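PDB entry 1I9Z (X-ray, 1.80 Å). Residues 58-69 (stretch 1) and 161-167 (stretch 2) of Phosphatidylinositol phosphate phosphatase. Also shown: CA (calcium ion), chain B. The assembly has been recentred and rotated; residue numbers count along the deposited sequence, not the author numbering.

Stretch 1 58-69: YVVGFQEIVQLT
Stretch 2, residues 161-167: CFITSHL

Two strands, residues 58-63 and 161-166, pack against each other with their N-to-C directions 15° apart, so they are nearly parallel. Their axes come no closer than 7.1 Å, a spacing at which side chains, and not backbone hydrogen bonds, make the contact; no backbone hydrogen bond joins them. The register pairs Val59 with Phe162 (CA to CA 7.7 Å), Gly61 with Thr164 (5.7 Å) and Gln63 with His166 (6.3 Å). Extended phi/psi values, from -108/125 at Tyr58 to -120/154 at Gln63 and from -133/128 at Cys161 to -136/110 at His166, give the usual alternation: the paired residues that have a CB direct it toward the partner, whereas Val60, Phe62, Ile163 and Ser165 point away. The contact buries 373 Å², both sides summed.

At the first pair, Val59 is t (chi1 174°) and Phe162 is m (chi1 -64°, chi2 91°). The ring thereby offers a face to the valine: Val59 CG2 lies 3.7 Å from the Phe162 ring centroid, only 8° off the ring normal, a CH-pi contact. Val59 CG1 also reaches Phe162 CD2 at 3.7 Å. Both residues are buried, and an apolar branched side chain suits the aromatic face.

The close approach at the second pair depends on glycine. Gly61 CA is 3.9 Å from Thr164 OG1, and an ideal CB on Gly61 would fall 2.5 Å from that same oxygen, a clash. Thr164 adopts t (chi1 -168°), and its hydroxyl is hydrogen-bonded elsewhere in the structure.

Gln63, with chi1 -54° (m) and chi2 82° (p), folds its aliphatic part along the end of the other strand: Gln63 CG is 3.7 Å from Ser165 O, and Gln63 CB is 3.8 Å from His166 CD2. His166 (chi1 -166°, t; chi2 -8°) has the largest covered area, 78 Å².

After Gln63 the chain leaves the strand at Glu64, whose positive phi/psi of 54/48 marks the turn. Its CB points sideways, but chi1 -55° (m) and chi2 -164° (t) extend the carboxylate to the edge of the His166 ring, where His166 NE2 donates a weak hydrogen bond to Glu64 OE2 (3.4 Å, 152°). Glu64 OE2 also binds the calcium ion CA at 2.8 Å, while Glu64 OE1 accepts from Leu68 N (3.2 Å, 176°), tying the loop back on itself. Leu68, m,t (chi1 -60°, chi2 178°), adds a van der Waals contact, its CD1 lying 3.6 Å from His166 NE2.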

# COMPACT_ATOMS: atom_id res chain seq x y z
N TYR A 58 -0.30 -7.73 -7.62
CA TYR A 58 -1.46 -7.54 -6.78
C TYR A 58 -1.01 -7.57 -5.31
O TYR A 58 -0.37 -8.56 -4.84
CB TYR A 58 -2.51 -8.63 -6.97
CG TYR A 58 -3.29 -8.46 -8.21
CD1 TYR A 58 -2.76 -8.85 -9.42
CD2 TYR A 58 -4.57 -7.84 -8.18
CE1 TYR A 58 -3.44 -8.62 -10.61
CE2 TYR A 58 -5.29 -7.63 -9.41
CZ TYR A 58 -4.68 -8.02 -10.61
OH TYR A 58 -5.24 -7.75 -11.83
N VAL A 59 -1.35 -6.50 -4.57
CA VAL A 59 -0.97 -6.42 -3.15
C VAL A 59 -2.30 -6.41 -2.41
O VAL A 59 -3.10 -5.49 -2.53
CB VAL A 59 -0.11 -5.10 -2.87
CG1 VAL A 59 0.15 -4.98 -1.31
CG2 VAL A 59 1.22 -5.17 -3.67
N VAL A 60 -2.56 -7.47 -1.64
CA VAL A 60 -3.81 -7.62 -0.93
C VAL A 60 -3.62 -7.67 0.58
O VAL A 60 -2.87 -8.51 1.10
CB VAL A 60 -4.52 -8.94 -1.37
CG1 VAL A 60 -5.95 -9.03 -0.77
CG2 VAL A 60 -4.55 -9.03 -2.95
N GLY A 61 -4.32 -6.77 1.28
CA GLY A 61 -4.27 -6.73 2.71
C GLY A 61 -5.64 -6.98 3.30
O GLY A 61 -6.67 -6.38 2.87
N PHE A 62 -5.67 -7.88 4.29
CA PHE A 62 -6.89 -8.21 5.00
C PHE A 62 -6.78 -7.83 6.46
O PHE A 62 -5.64 -7.87 7.04
CB PHE A 62 -7.18 -9.76 4.99
CG PHE A 62 -7.50 -10.28 3.63
CD1 PHE A 62 -6.58 -11.04 2.94
CD2 PHE A 62 -8.74 -10.02 3.05
CE1 PHE A 62 -6.92 -11.58 1.63
CE2 PHE A 62 -9.09 -10.55 1.74
CZ PHE A 62 -8.17 -11.32 1.06
N GLN A 63 -7.92 -7.39 7.03
CA GLN A 63 -8.01 -7.19 8.48
C GLN A 63 -9.13 -8.10 9.00
O GLN A 63 -10.09 -8.44 8.26
CB GLN A 63 -8.26 -5.75 8.88
CG GLN A 63 -7.16 -4.80 8.24
CD GLN A 63 -7.52 -4.45 6.81
OE1 GLN A 63 -8.71 -4.26 6.50
NE2 GLN A 63 -6.51 -4.32 5.94
N GLU A 64 -9.04 -8.47 10.27
CA GLU A 64 -10.01 -9.36 10.91
C GLU A 64 -10.25 -10.70 10.19
O GLU A 64 -11.42 -11.11 9.98
CB GLU A 64 -11.37 -8.67 11.19
CG GLU A 64 -11.15 -7.40 12.02
CD GLU A 64 -12.41 -6.89 12.65
OE1 GLU A 64 -13.27 -7.73 13.03
OE2 GLU A 64 -12.52 -5.68 12.87
N ILE A 65 -9.18 -11.38 9.82
CA ILE A 65 -9.33 -12.73 9.21
C ILE A 65 -10.11 -13.55 10.26
O ILE A 65 -10.93 -14.44 9.93
CB ILE A 65 -7.95 -13.34 8.88
CG1 ILE A 65 -7.45 -12.68 7.59
CG2 ILE A 65 -8.09 -14.97 8.72
CD1 ILE A 65 -6.09 -13.08 7.18
N VAL A 66 -9.91 -13.20 11.52
CA VAL A 66 -10.70 -13.75 12.61
C VAL A 66 -11.38 -12.49 13.20
O VAL A 66 -10.72 -11.48 13.48
CB VAL A 66 -9.86 -14.42 13.69
CG1 VAL A 66 -10.80 -14.91 14.82
CG2 VAL A 66 -9.14 -15.60 13.08
N GLN A 67 -12.70 -12.53 13.31
CA GLN A 67 -13.47 -11.41 13.85
C GLN A 67 -12.99 -11.02 15.25
O GLN A 67 -12.83 -11.87 16.12
CB GLN A 67 -14.96 -11.78 13.87
CG GLN A 67 -15.81 -10.90 14.75
CD GLN A 67 -17.29 -10.89 14.39
OE1 GLN A 67 -17.91 -11.94 14.29
NE2 GLN A 67 -17.85 -9.71 14.20
N LEU A 68 -12.79 -9.73 15.48
CA LEU A 68 -12.35 -9.26 16.79
C LEU A 68 -13.52 -9.12 17.81
O LEU A 68 -14.62 -8.62 17.47
CB LEU A 68 -11.61 -7.93 16.63
CG LEU A 68 -10.36 -8.01 15.75
CD1 LEU A 68 -9.76 -6.59 15.65
CD2 LEU A 68 -9.33 -8.98 16.32
N THR A 69 -13.28 -9.58 19.04
CA THR A 69 -14.26 -9.52 20.13
C THR A 69 -13.66 -8.87 21.39
O THR A 69 -12.65 -8.15 21.34
CB THR A 69 -14.75 -10.94 20.53
OG1 THR A 69 -15.39 -11.56 19.40
CG2 THR A 69 -15.74 -10.85 21.69
N CYS A 161 7.91 -0.76 -0.92
CA CYS A 161 7.55 -1.29 0.36
C CYS A 161 6.07 -1.17 0.54
O CYS A 161 5.50 -0.08 0.34
CB CYS A 161 8.29 -0.57 1.49
SG CYS A 161 7.85 -1.12 3.17
N PHE A 162 5.42 -2.30 0.90
CA PHE A 162 4.00 -2.34 1.14
C PHE A 162 3.67 -2.67 2.59
O PHE A 162 4.22 -3.64 3.20
CB PHE A 162 3.33 -3.37 0.20
CG PHE A 162 3.46 -3.00 -1.20
CD1 PHE A 162 4.55 -3.44 -1.96
CD2 PHE A 162 2.50 -2.12 -1.78
CE1 PHE A 162 4.71 -3.05 -3.29
CE2 PHE A 162 2.64 -1.72 -3.10
CZ PHE A 162 3.73 -2.18 -3.85
N ILE A 163 2.75 -1.87 3.15
CA ILE A 163 2.35 -2.06 4.52
C ILE A 163 0.85 -2.05 4.67
O ILE A 163 0.20 -1.13 4.17
CB ILE A 163 2.86 -0.93 5.43
CG1 ILE A 163 4.35 -0.69 5.17
CG2 ILE A 163 2.59 -1.24 6.90
CD1 ILE A 163 4.68 0.72 4.92
N THR A 164 0.28 -3.10 5.29
CA THR A 164 -1.14 -3.02 5.62
C THR A 164 -1.25 -2.97 7.16
O THR A 164 -0.40 -3.49 7.88
CB THR A 164 -1.99 -4.21 5.03
OG1 THR A 164 -3.37 -3.87 5.19
CG2 THR A 164 -1.70 -5.53 5.82
N SER A 165 -2.29 -2.32 7.71
CA SER A 165 -2.46 -2.19 9.15
C SER A 165 -3.90 -2.20 9.58
O SER A 165 -4.83 -2.03 8.74
CB SER A 165 -1.92 -0.81 9.64
OG SER A 165 -0.58 -0.77 9.27
N HIS A 166 -4.06 -2.38 10.88
CA HIS A 166 -5.38 -2.28 11.51
C HIS A 166 -5.06 -1.49 12.73
O HIS A 166 -4.33 -1.99 13.63
CB HIS A 166 -5.88 -3.68 11.89
CG HIS A 166 -7.33 -3.75 12.23
ND1 HIS A 166 -8.15 -2.64 12.37
CD2 HIS A 166 -8.10 -4.83 12.53
CE1 HIS A 166 -9.36 -3.04 12.76
NE2 HIS A 166 -9.34 -4.36 12.85
N LEU A 167 -5.53 -0.22 12.78
CA LEU A 167 -5.20 0.63 13.93
C LEU A 167 -6.27 0.74 14.98
O LEU A 167 -7.42 0.18 14.85
CB LEU A 167 -4.78 2.05 13.42
CG LEU A 167 -3.79 2.10 12.26
CD1 LEU A 167 -3.46 3.61 11.94
CD2 LEU A 167 -2.46 1.24 12.61
CA CA B . -15.32 -5.66 13.27
O HOH W 1 -15.83 -7.05 15.66
O HOH W 2 -13.96 -4.53 14.65
O HOH W 3 -17.22 -4.58 13.57
O HOH W 4 -15.10 -5.54 11.02